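Local coordinates for Wnt inhibitor of Dorsal protein (Drosophila melanogaster, PDB 4KRR) that probably acts as a secreted Wnt-family ligand of frizzled receptors, the piece described here being its N-terminal domain and linker, at residues Q25-Q30 against D164-Y169; T69-C74 against T98-Q103; S112-H117 against V195-S200. All coordinates share one frame; numbering follows the deposited sequence.

Contact 1. Residues Q25-Q30 against D164-Y169; sequences QSFQWQ and DLLQMY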
loop_
_atom_site.group_PDB
_atom_site.type_symbol
_atom_site.label_atom_id
_atom_site.label_comp_id
_atom_site.label_asym_id
_atom_site.label_seq_id
_atom_site.Cartn_x
_atom_site.Cartn_y
_atom_site.Cartn_z
ATOM N N GLN A 25 12.931 1.555 7.713
ATOM C CA GLN A 25 14.075 1.296 6.849
ATOM C C GLN A 25 14.283 2.439 5.855
ATOM O O GLN A 25 15.413 2.853 5.597
ATOM C CB GLN A 25 13.888 -0.031 6.112
ATOM C CG GLN A 25 14.940 -0.322 5.056
ATOM C CD GLN A 25 14.746 -1.680 4.414
ATOM O OE1 GLN A 25 14.274 -2.614 5.056
ATOM N NE2 GLN A 25 15.098 -1.794 3.141
ATOM N N SER A 26 13.187 2.964 5.315
ATOM C CA SER A 26 13.269 4.041 4.333
ATOM C C SER A 26 13.623 5.389 4.958
ATOM O O SER A 26 14.125 6.285 4.276
ATOM C CB SER A 26 11.960 4.154 3.547
ATOM O OG SER A 26 11.724 2.987 2.778
ATOM N N PHE A 27 13.363 5.528 6.254
ATOM C CA PHE A 27 13.567 6.805 6.931
ATOM C C PHE A 27 14.649 6.759 8.001
ATOM O O PHE A 27 14.832 7.726 8.737
ATOM C CB PHE A 27 12.254 7.307 7.539
ATOM C CG PHE A 27 11.303 7.880 6.531
ATOM C CD1 PHE A 27 10.444 7.056 5.822
ATOM C CD2 PHE A 27 11.271 9.241 6.288
ATOM C CE1 PHE A 27 9.571 7.582 4.889
ATOM C CE2 PHE A 27 10.399 9.774 5.357
ATOM C CZ PHE A 27 9.548 8.944 4.657
ATOM N N GLN A 28 15.373 5.647 8.072
ATOM C CA GLN A 28 16.374 5.440 9.119
ATOM C C GLN A 28 17.433 6.541 9.180
ATOM O O GLN A 28 18.058 6.751 10.220
ATOM C CB GLN A 28 17.053 4.079 8.946
ATOM C CG GLN A 28 17.743 3.902 7.605
ATOM C CD GLN A 28 18.466 2.575 7.491
ATOM O OE1 GLN A 28 19.135 2.137 8.426
ATOM N NE2 GLN A 28 18.328 1.925 6.341
ATOM N N TRP A 29 17.623 7.246 8.069
ATOM C CA TRP A 29 18.642 8.287 7.987
ATOM C C TRP A 29 18.070 9.695 8.129
ATOM O O TRP A 29 18.815 10.660 8.297
ATOM C CB TRP A 29 19.402 8.174 6.665
ATOM C CG TRP A 29 20.132 6.878 6.495
ATOM C CD1 TRP A 29 19.877 5.906 5.569
ATOM C CD2 TRP A 29 21.237 6.410 7.275
ATOM N NE1 TRP A 29 20.760 4.864 5.724
ATOM C CE2 TRP A 29 21.604 5.149 6.764
ATOM C CE3 TRP A 29 21.951 6.936 8.355
ATOM C CZ2 TRP A 29 22.655 4.406 7.298
ATOM C CZ3 TRP A 29 22.993 6.198 8.881
ATOM C CH2 TRP A 29 23.336 4.947 8.353
ATOM N N GLN A 30 16.747 9.806 8.063
ATOM C CA GLN A 30 16.083 11.108 8.067
ATOM C C GLN A 30 15.834 11.639 9.479
ATOM O O GLN A 30 15.974 10.910 10.460
ATOM C CB GLN A 30 14.766 11.029 7.291
ATOM C CG GLN A 30 14.866 10.251 5.988
ATOM C CD GLN A 30 15.977 10.758 5.088
ATOM O OE1 GLN A 30 16.145 11.964 4.912
ATOM N NE2 GLN A 30 16.747 9.835 4.522
ATOM N N ASP A 164 8.823 2.872 -4.284
ATOM C CA ASP A 164 7.969 3.692 -5.139
ATOM C C ASP A 164 7.218 4.731 -4.315
ATOM O O ASP A 164 7.111 5.891 -4.709
ATOM C CB ASP A 164 6.973 2.823 -5.913
ATOM C CG ASP A 164 7.646 1.936 -6.944
ATOM O OD1 ASP A 164 8.727 2.315 -7.442
ATOM O OD2 ASP A 164 7.092 0.862 -7.259
ATOM N N LEU A 165 6.703 4.307 -3.166
ATOM C CA LEU A 165 5.962 5.214 -2.294
ATOM C C LEU A 165 6.879 6.271 -1.685
ATOM O O LEU A 165 6.472 7.417 -1.493
ATOM C CB LEU A 165 5.228 4.437 -1.200
ATOM C CG LEU A 165 3.989 3.662 -1.655
ATOM C CD1 LEU A 165 3.443 2.815 -0.519
ATOM C CD2 LEU A 165 2.920 4.616 -2.171
ATOM N N LEU A 166 8.117 5.882 -1.389
ATOM C CA LEU A 166 9.119 6.826 -0.902
ATOM C C LEU A 166 9.381 7.897 -1.956
ATOM O O LEU A 166 9.507 9.079 -1.638
ATOM C CB LEU A 166 10.424 6.109 -0.542
ATOM C CG LEU A 166 11.519 7.011 0.037
ATOM C CD1 LEU A 166 11.009 7.710 1.292
ATOM C CD2 LEU A 166 12.795 6.232 0.336
ATOM N N GLN A 167 9.453 7.471 -3.213
ATOM C CA GLN A 167 9.644 8.390 -4.329
ATOM C C GLN A 167 8.449 9.333 -4.456
ATOM O O GLN A 167 8.614 10.544 -4.608
ATOM C CB GLN A 167 9.849 7.615 -5.633
ATOM C CG GLN A 167 10.193 8.486 -6.832
ATOM C CD GLN A 167 11.534 9.180 -6.684
ATOM O OE1 GLN A 167 12.542 8.549 -6.362
ATOM N NE2 GLN A 167 11.551 10.489 -6.914
ATOM N N MET A 168 7.246 8.771 -4.389
ATOM C CA MET A 168 6.026 9.569 -4.457
ATOM C C MET A 168 5.913 10.514 -3.266
ATOM O O MET A 168 5.394 11.626 -3.389
ATOM C CB MET A 168 4.798 8.667 -4.549
ATOM C CG MET A 168 4.410 8.310 -5.973
ATOM S SD MET A 168 3.053 7.127 -6.036
ATOM C CE MET A 168 3.923 5.636 -5.576
ATOM N N TYR A 169 6.399 10.061 -2.114
ATOM C CA TYR A 169 6.508 10.916 -0.939
ATOM C C TYR A 169 7.432 12.101 -1.223
ATOM O O TYR A 169 7.139 13.230 -0.828
ATOM C CB TYR A 169 7.005 10.100 0.261
ATOM C CG TYR A 169 7.591 10.903 1.407
ATOM C CD1 TYR A 169 6.778 11.431 2.407
ATOM C CD2 TYR A 169 8.962 11.100 1.507
ATOM C CE1 TYR A 169 7.322 12.153 3.465
ATOM C CE2 TYR A 169 9.511 11.818 2.552
ATOM C CZ TYR A 169 8.690 12.344 3.528
ATOM O OH TYR A 169 9.252 13.056 4.566
#
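F27 drives the edge of its ring into the face of the Y169 ring, a T-shaped pair with centroids 5.0 Å apart and planes at 77°. The far end of the phenylalanine does the touching: its CZ stands 3.6 Å from CE2 of Y169, over the rim of the tyrosine ring rather than its middle, and CE2 of F27 lies equally near the same carbon. CZ of Y169 in turn lies in the plane of the F27 ring, as an edge-on approach requires. L166 adds an aliphatic branch, its CD1 meeting CZ of F27 at 3.9 Å as the two side chains slide past each other. The second methyl, CD2 of L166, rests 3.9 Å from CB of S26, so the forked end of the leucine reaches two successive residues.

Y169 holds CG anti to its backbone nitrogen (chi1 161°), and the ring is thereby carried off the helix to meet F27. Its OH hydrogen-bonds to E54, which helps fix the ring's position. Within 25-30, F27 is the first residue after the helix to leave helical phi/psi and opens a type I turn to Q30, closed by a bond of 2.9 Å from Q30 N to F27 O. The hydroxyl of S26 is turned back to the carbonyl of S22.

F27 also makes edge-to-face pairs with Y57 and W32, placing it in an aromatic cluster. The contact thus joins the C-terminal end of helix 8-26 to helix 158-170, with helix 53-75 touching both through Y57 on S26 and I61 and A64 on L165.

Contact 2. Residues T69-C74 against T98-Q103; sequences TLTKDC and TKALEQ. With NA (sodium ion), chain F.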
loop_
_atom_site.group_PDB
_atom_site.type_symbol
_atom_site.label_atom_id
_atom_site.label_comp_id
_atom_site.label_asym_id
_atom_site.label_seq_id
_atom_site.Cartn_x
_atom_site.Cartn_y
_atom_site.Cartn_z
ATOM N N THR A 69 -0.821 -7.580 1.581
ATOM C CA THR A 69 -1.017 -8.749 2.429
ATOM C C THR A 69 -2.298 -9.480 2.043
ATOM O O THR A 69 -2.311 -10.706 1.921
ATOM C CB THR A 69 -1.079 -8.359 3.921
ATOM O OG1 THR A 69 0.152 -7.734 4.304
ATOM C CG2 THR A 69 -1.309 -9.587 4.790
ATOM N N LEU A 70 -3.369 -8.717 1.841
ATOM C CA LEU A 70 -4.669 -9.278 1.490
ATOM C C LEU A 70 -4.646 -9.945 0.118
ATOM O O LEU A 70 -5.202 -11.028 -0.065
ATOM C CB LEU A 70 -5.752 -8.195 1.534
ATOM C CG LEU A 70 -7.160 -8.628 1.123
ATOM C CD1 LEU A 70 -7.654 -9.762 2.009
ATOM C CD2 LEU A 70 -8.125 -7.448 1.163
ATOM N N THR A 71 -4.002 -9.291 -0.842
ATOM C CA THR A 71 -3.871 -9.837 -2.187
ATOM C C THR A 71 -3.091 -11.150 -2.172
ATOM O O THR A 71 -3.501 -12.139 -2.786
ATOM C CB THR A 71 -3.146 -8.851 -3.120
ATOM O OG1 THR A 71 -3.835 -7.595 -3.121
ATOM C CG2 THR A 71 -3.085 -9.398 -4.540
ATOM N N LYS A 72 -1.969 -11.149 -1.459
ATOM C CA LYS A 72 -1.090 -12.313 -1.405
ATOM C C LYS A 72 -1.747 -13.486 -0.687
ATOM O O LYS A 72 -1.712 -14.617 -1.171
ATOM C CB LYS A 72 0.234 -11.950 -0.727
ATOM C CG LYS A 72 1.283 -13.046 -0.774
ATOM C CD LYS A 72 2.609 -12.564 -0.207
ATOM C CE LYS A 72 3.691 -13.624 -0.349
ATOM N NZ LYS A 72 5.000 -13.166 0.194
ATOM N N ASP A 73 -2.350 -13.211 0.465
ATOM C CA ASP A 73 -2.992 -14.254 1.259
ATOM C C ASP A 73 -4.191 -14.873 0.548
ATOM O O ASP A 73 -4.460 -16.065 0.700
ATOM C CB ASP A 73 -3.397 -13.715 2.630
ATOM C CG ASP A 73 -2.207 -13.489 3.540
ATOM O OD1 ASP A 73 -1.085 -13.316 3.020
ATOM O OD2 ASP A 73 -2.394 -13.486 4.774
ATOM N N CYS A 74 -4.908 -14.064 -0.226
ATOM C CA CYS A 74 -6.031 -14.563 -1.014
ATOM C C CYS A 74 -5.546 -15.554 -2.062
ATOM O O CYS A 74 -6.133 -16.621 -2.241
ATOM C CB CYS A 74 -6.776 -13.413 -1.695
ATOM S SG CYS A 74 -7.938 -12.528 -0.626
ATOM N N THR A 98 -6.791 -5.700 -7.585
ATOM C CA THR A 98 -8.008 -4.916 -7.767
ATOM C C THR A 98 -9.141 -5.432 -6.878
ATOM O O THR A 98 -9.876 -4.645 -6.281
ATOM C CB THR A 98 -8.450 -4.897 -9.242
ATOM O OG1 THR A 98 -7.427 -4.279 -10.033
ATOM C CG2 THR A 98 -9.747 -4.119 -9.406
ATOM N N LYS A 99 -9.268 -6.753 -6.789
ATOM C CA LYS A 99 -10.251 -7.370 -5.904
ATOM C C LYS A 99 -9.989 -6.963 -4.457
ATOM O O LYS A 99 -10.919 -6.645 -3.711
ATOM C CB LYS A 99 -10.210 -8.894 -6.026
ATOM C CG LYS A 99 -10.575 -9.432 -7.400
ATOM C CD LYS A 99 -12.028 -9.151 -7.737
ATOM C CE LYS A 99 -12.443 -9.874 -9.008
ATOM N NZ LYS A 99 -12.292 -11.351 -8.875
ATOM N N ALA A 100 -8.716 -6.970 -4.072
ATOM C CA ALA A 100 -8.310 -6.618 -2.716
ATOM C C ALA A 100 -8.554 -5.141 -2.428
ATOM O O ALA A 100 -8.961 -4.775 -1.326
ATOM C CB ALA A 100 -6.851 -6.971 -2.494
ATOM N N LEU A 101 -8.300 -4.297 -3.423
ATOM C CA LEU A 101 -8.554 -2.864 -3.299
ATOM C C LEU A 101 -10.036 -2.556 -3.067
ATOM O O LEU A 101 -10.381 -1.543 -2.460
ATOM C CB LEU A 101 -8.062 -2.128 -4.544
ATOM C CG LEU A 101 -6.553 -1.907 -4.621
ATOM C CD1 LEU A 101 -6.160 -1.424 -6.004
ATOM C CD2 LEU A 101 -6.118 -0.912 -3.555
ATOM N N GLU A 102 -10.908 -3.432 -3.556
ATOM C CA GLU A 102 -12.345 -3.241 -3.395
ATOM C C GLU A 102 -12.800 -3.632 -1.988
ATOM O O GLU A 102 -13.627 -2.947 -1.380
ATOM C CB GLU A 102 -13.121 -4.025 -4.456
ATOM C CG GLU A 102 -12.923 -3.509 -5.884
ATOM C CD GLU A 102 -13.502 -4.440 -6.934
ATOM O OE1 GLU A 102 -13.847 -5.589 -6.583
ATOM O OE2 GLU A 102 -13.606 -4.020 -8.108
ATOM N N GLN A 103 -12.259 -4.732 -1.470
ATOM C CA GLN A 103 -12.537 -5.133 -0.094
ATOM C C GLN A 103 -11.973 -4.109 0.889
ATOM O O GLN A 103 -12.514 -3.914 1.979
ATOM C CB GLN A 103 -11.970 -6.525 0.201
ATOM C CG GLN A 103 -12.521 -7.622 -0.701
ATOM C CD GLN A 103 -12.571 -8.976 -0.020
ATOM O OE1 GLN A 103 -12.696 -9.065 1.203
ATOM N NE2 GLN A 103 -12.479 -10.040 -0.810
HETATM NA NA NA F . -7.625 -17.487 -0.182
#
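Two helices of the Wnt N-terminal domain cross here around a small residue: A100 of 98-103 faces L70 and T71 of 69-74. The local axes approach to 8.8 Å at an angle of 124° between their N-to-C directions, an oblique crossing, nearer antiparallel than parallel. The alanine permits a close backbone approach, with CA of T71 only 5.5 Å from CA of A100.

The methyl of A100 meets two neighbours on the opposing helix. OG1 of T71 is 3.1 Å from CB of A100, a tight polar-to-methyl contact. That hydroxyl is hydrogen-bonded to the carbonyl of V67 one turn back in its own helix, an arrangement consistent with chi1 of -56°, which sets OG1 beside the backbone nitrogen. The second neighbour is L70, whose CD2 packs 3.9 Å from CB of A100 and 3.7 Å from its carbonyl O. A chi1 of 177° lays CG beside the carbonyl carbon and sends this methyl toward the other helix, where it also comes within 4.1 Å of CB of Q103, one turn further along. A single branch of L70 therefore serves both partners, the aliphatic base of Q103 receiving it.

One turn past L70, C74 forms the disulfide to C82, and its carbonyl O binds a sodium ion at 2.7 Å; I79 and C82 complete the site. The buried crossing joins helix 53-75 to helix 97-107, with helix 8-26 beside it through W8 on L70. L101, directed away from 69-74, packs on M63 and V67 of helix 53-75 and on L126 of helix 113-127.

Contact 3. Residues S112-H117 against V195-S200; sequences SGAIGH and VFMQDS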
loop_
_atom_site.group_PDB
_atom_site.type_symbol
_atom_site.label_atom_id
_atom_site.label_comp_id
_atom_site.label_asym_id
_atom_site.label_seq_id
_atom_site.Cartn_x
_atom_site.Cartn_y
_atom_site.Cartn_z
ATOM N N SER A 112 -12.135 11.408 1.280
ATOM C CA SER A 112 -12.366 12.612 0.496
ATOM C C SER A 112 -11.166 13.536 0.662
ATOM O O SER A 112 -10.240 13.223 1.411
ATOM C CB SER A 112 -13.654 13.307 0.944
ATOM O OG SER A 112 -13.983 14.386 0.087
ATOM N N GLY A 113 -11.178 14.665 -0.036
ATOM C CA GLY A 113 -10.066 15.596 0.020
ATOM C C GLY A 113 -8.754 14.946 -0.386
ATOM O O GLY A 113 -8.701 14.184 -1.351
ATOM N N ALA A 114 -7.698 15.241 0.364
ATOM C CA ALA A 114 -6.376 14.694 0.085
ATOM C C ALA A 114 -6.341 13.193 0.348
ATOM O O ALA A 114 -5.720 12.437 -0.397
ATOM C CB ALA A 114 -5.325 15.401 0.927
ATOM N N ILE A 115 -7.015 12.776 1.416
ATOM C CA ILE A 115 -7.089 11.369 1.792
ATOM C C ILE A 115 -7.663 10.509 0.670
ATOM O O ILE A 115 -7.077 9.493 0.298
ATOM C CB ILE A 115 -7.941 11.174 3.060
ATOM C CG1 ILE A 115 -7.327 11.935 4.235
ATOM C CG2 ILE A 115 -8.069 9.698 3.394
ATOM C CD1 ILE A 115 -5.932 11.475 4.597
ATOM N N GLY A 116 -8.804 10.927 0.132
ATOM C CA GLY A 116 -9.458 10.196 -0.937
ATOM C C GLY A 116 -8.586 10.065 -2.170
ATOM O O GLY A 116 -8.501 8.994 -2.772
ATOM N N HIS A 117 -7.929 11.158 -2.544
ATOM C CA HIS A 117 -7.071 11.161 -3.720
ATOM C C HIS A 117 -5.889 10.221 -3.539
ATOM O O HIS A 117 -5.529 9.481 -4.454
ATOM C CB HIS A 117 -6.561 12.569 -4.016
ATOM C CG HIS A 117 -5.524 12.617 -5.093
ATOM N ND1 HIS A 117 -5.835 12.514 -6.431
ATOM C CD2 HIS A 117 -4.176 12.744 -5.028
ATOM C CE1 HIS A 117 -4.725 12.581 -7.146
ATOM N NE2 HIS A 117 -3.705 12.722 -6.319
ATOM N N VAL A 195 -0.711 13.859 -2.544
ATOM C CA VAL A 195 -0.915 15.248 -2.159
ATOM C C VAL A 195 -0.960 15.405 -0.645
ATOM O O VAL A 195 -1.385 14.500 0.071
ATOM C CB VAL A 195 -2.208 15.837 -2.778
ATOM C CG1 VAL A 195 -2.111 15.857 -4.297
ATOM C CG2 VAL A 195 -3.433 15.055 -2.321
ATOM N N PHE A 196 -0.501 16.556 -0.166
ATOM C CA PHE A 196 -0.625 16.909 1.242
ATOM C C PHE A 196 -1.002 18.379 1.350
ATOM O O PHE A 196 -0.980 19.103 0.354
ATOM C CB PHE A 196 0.665 16.606 2.020
ATOM C CG PHE A 196 1.843 17.444 1.611
ATOM C CD1 PHE A 196 2.577 17.127 0.479
ATOM C CD2 PHE A 196 2.235 18.530 2.377
ATOM C CE1 PHE A 196 3.666 17.893 0.108
ATOM C CE2 PHE A 196 3.325 19.297 2.011
ATOM C CZ PHE A 196 4.040 18.978 0.878
ATOM N N MET A 197 -1.347 18.817 2.557
ATOM C CA MET A 197 -1.874 20.164 2.745
ATOM C C MET A 197 -1.058 20.991 3.735
ATOM O O MET A 197 -0.808 22.174 3.508
ATOM C CB MET A 197 -3.338 20.093 3.190
ATOM C CG MET A 197 -4.252 19.433 2.161
ATOM S SD MET A 197 -5.854 18.921 2.810
ATOM C CE MET A 197 -6.481 20.474 3.449
ATOM N N GLN A 198 -0.634 20.363 4.825
ATOM C CA GLN A 198 0.028 21.085 5.904
ATOM C C GLN A 198 1.546 20.980 5.831
ATOM O O GLN A 198 2.090 19.976 5.372
ATOM C CB GLN A 198 -0.455 20.564 7.259
ATOM C CG GLN A 198 -0.014 21.402 8.450
ATOM C CD GLN A 198 -0.897 22.611 8.666
ATOM O OE1 GLN A 198 -0.526 23.551 9.369
ATOM N NE2 GLN A 198 -2.082 22.590 8.066
ATOM N N ASP A 199 2.227 22.026 6.289
ATOM C CA ASP A 199 3.671 21.978 6.448
ATOM C C ASP A 199 4.039 21.008 7.562
ATOM O O ASP A 199 3.236 20.735 8.456
ATOM C CB ASP A 199 4.232 23.367 6.764
ATOM C CG ASP A 199 4.331 24.249 5.536
ATOM O OD1 ASP A 199 4.299 23.707 4.412
ATOM O OD2 ASP A 199 4.455 25.482 5.695
ATOM N N SER A 200 5.257 20.485 7.501
ATOM C CA SER A 200 5.751 19.600 8.542
ATOM C C SER A 200 6.425 20.416 9.637
ATOM O O SER A 200 7.051 21.437 9.357
ATOM C CB SER A 200 6.729 18.580 7.956
ATOM O OG SER A 200 6.076 17.735 7.024
#
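A114 and V195 meet methyl to methyl, at the closest pairing of the two backbones, where their CA atoms are 5.9 Å apart. The short strand 195-196, paired in parallel with 173-174, packs here on the start of helix 113-127. Along 112-117, S112 comes first, in an extended conformation, and O of S112 accepts a 3.0 Å hydrogen bond from N of G116, closing a helical turn. G113 follows with a positive phi of 57°, a backbone bend between S112 and the helical A114.

A114 then points at the other segment. Its CB lies 3.8 Å from CG2 of V195 and 4.0 Å from SD of M197, just after the strand, so one methyl spans two alternate residues of the incoming chain. I115 points away, and G116 carries the helix on to H117, one turn beyond A114.

The H117 side chain, its ring put on the carbonyl side of the residue by a chi1 of 172°, crosses that of V195 at about a right angle. CD2 of the imidazole sits 3.6 Å from CG2 of V195 and 3.8 Å from CG1, nestling against the valine fork at an oblique tilt. Its NE2 hydrogen-bonds to the carbonyl of S193, and N of V195 pairs with OD1 of N118. Those two bonds probably help hold the chain at S193 and V195. An alanine at V195 would remove both branch methyls and probably leave a gap between A114 and the H117 ring.

Across the segments themselves the contacts are purely van der Waals: methyls, a thioether and a ring carbon. The fit probably depends on shape, with the flanking polar bonds helping to place the segments and the buried imidazole presenting carbon to the valine and nitrogen to a main-chain carbonyl.

From the N terminus, the end of helix 8-26 meets helix 158-170, so contact 1 closes a long loop of 133 intervening residues. Contact 2 is nested wholly inside it, a short closure in which helix 97-107 returns to helix 53-75. Contact 3 begins after contact 2 has closed, with helix 113-127 following helix 97-107, and its partner 195-200 comes only after 164-169; contacts 1 and 3 therefore cross along the chain. Contacts 1 and 2 lie on opposite sides of the chain's centre, their own centres 24 Å apart. They join helices to helices, and contact 3 adds strand 195-196, near the end of the modelled chain, to helix 113-127; none touches another.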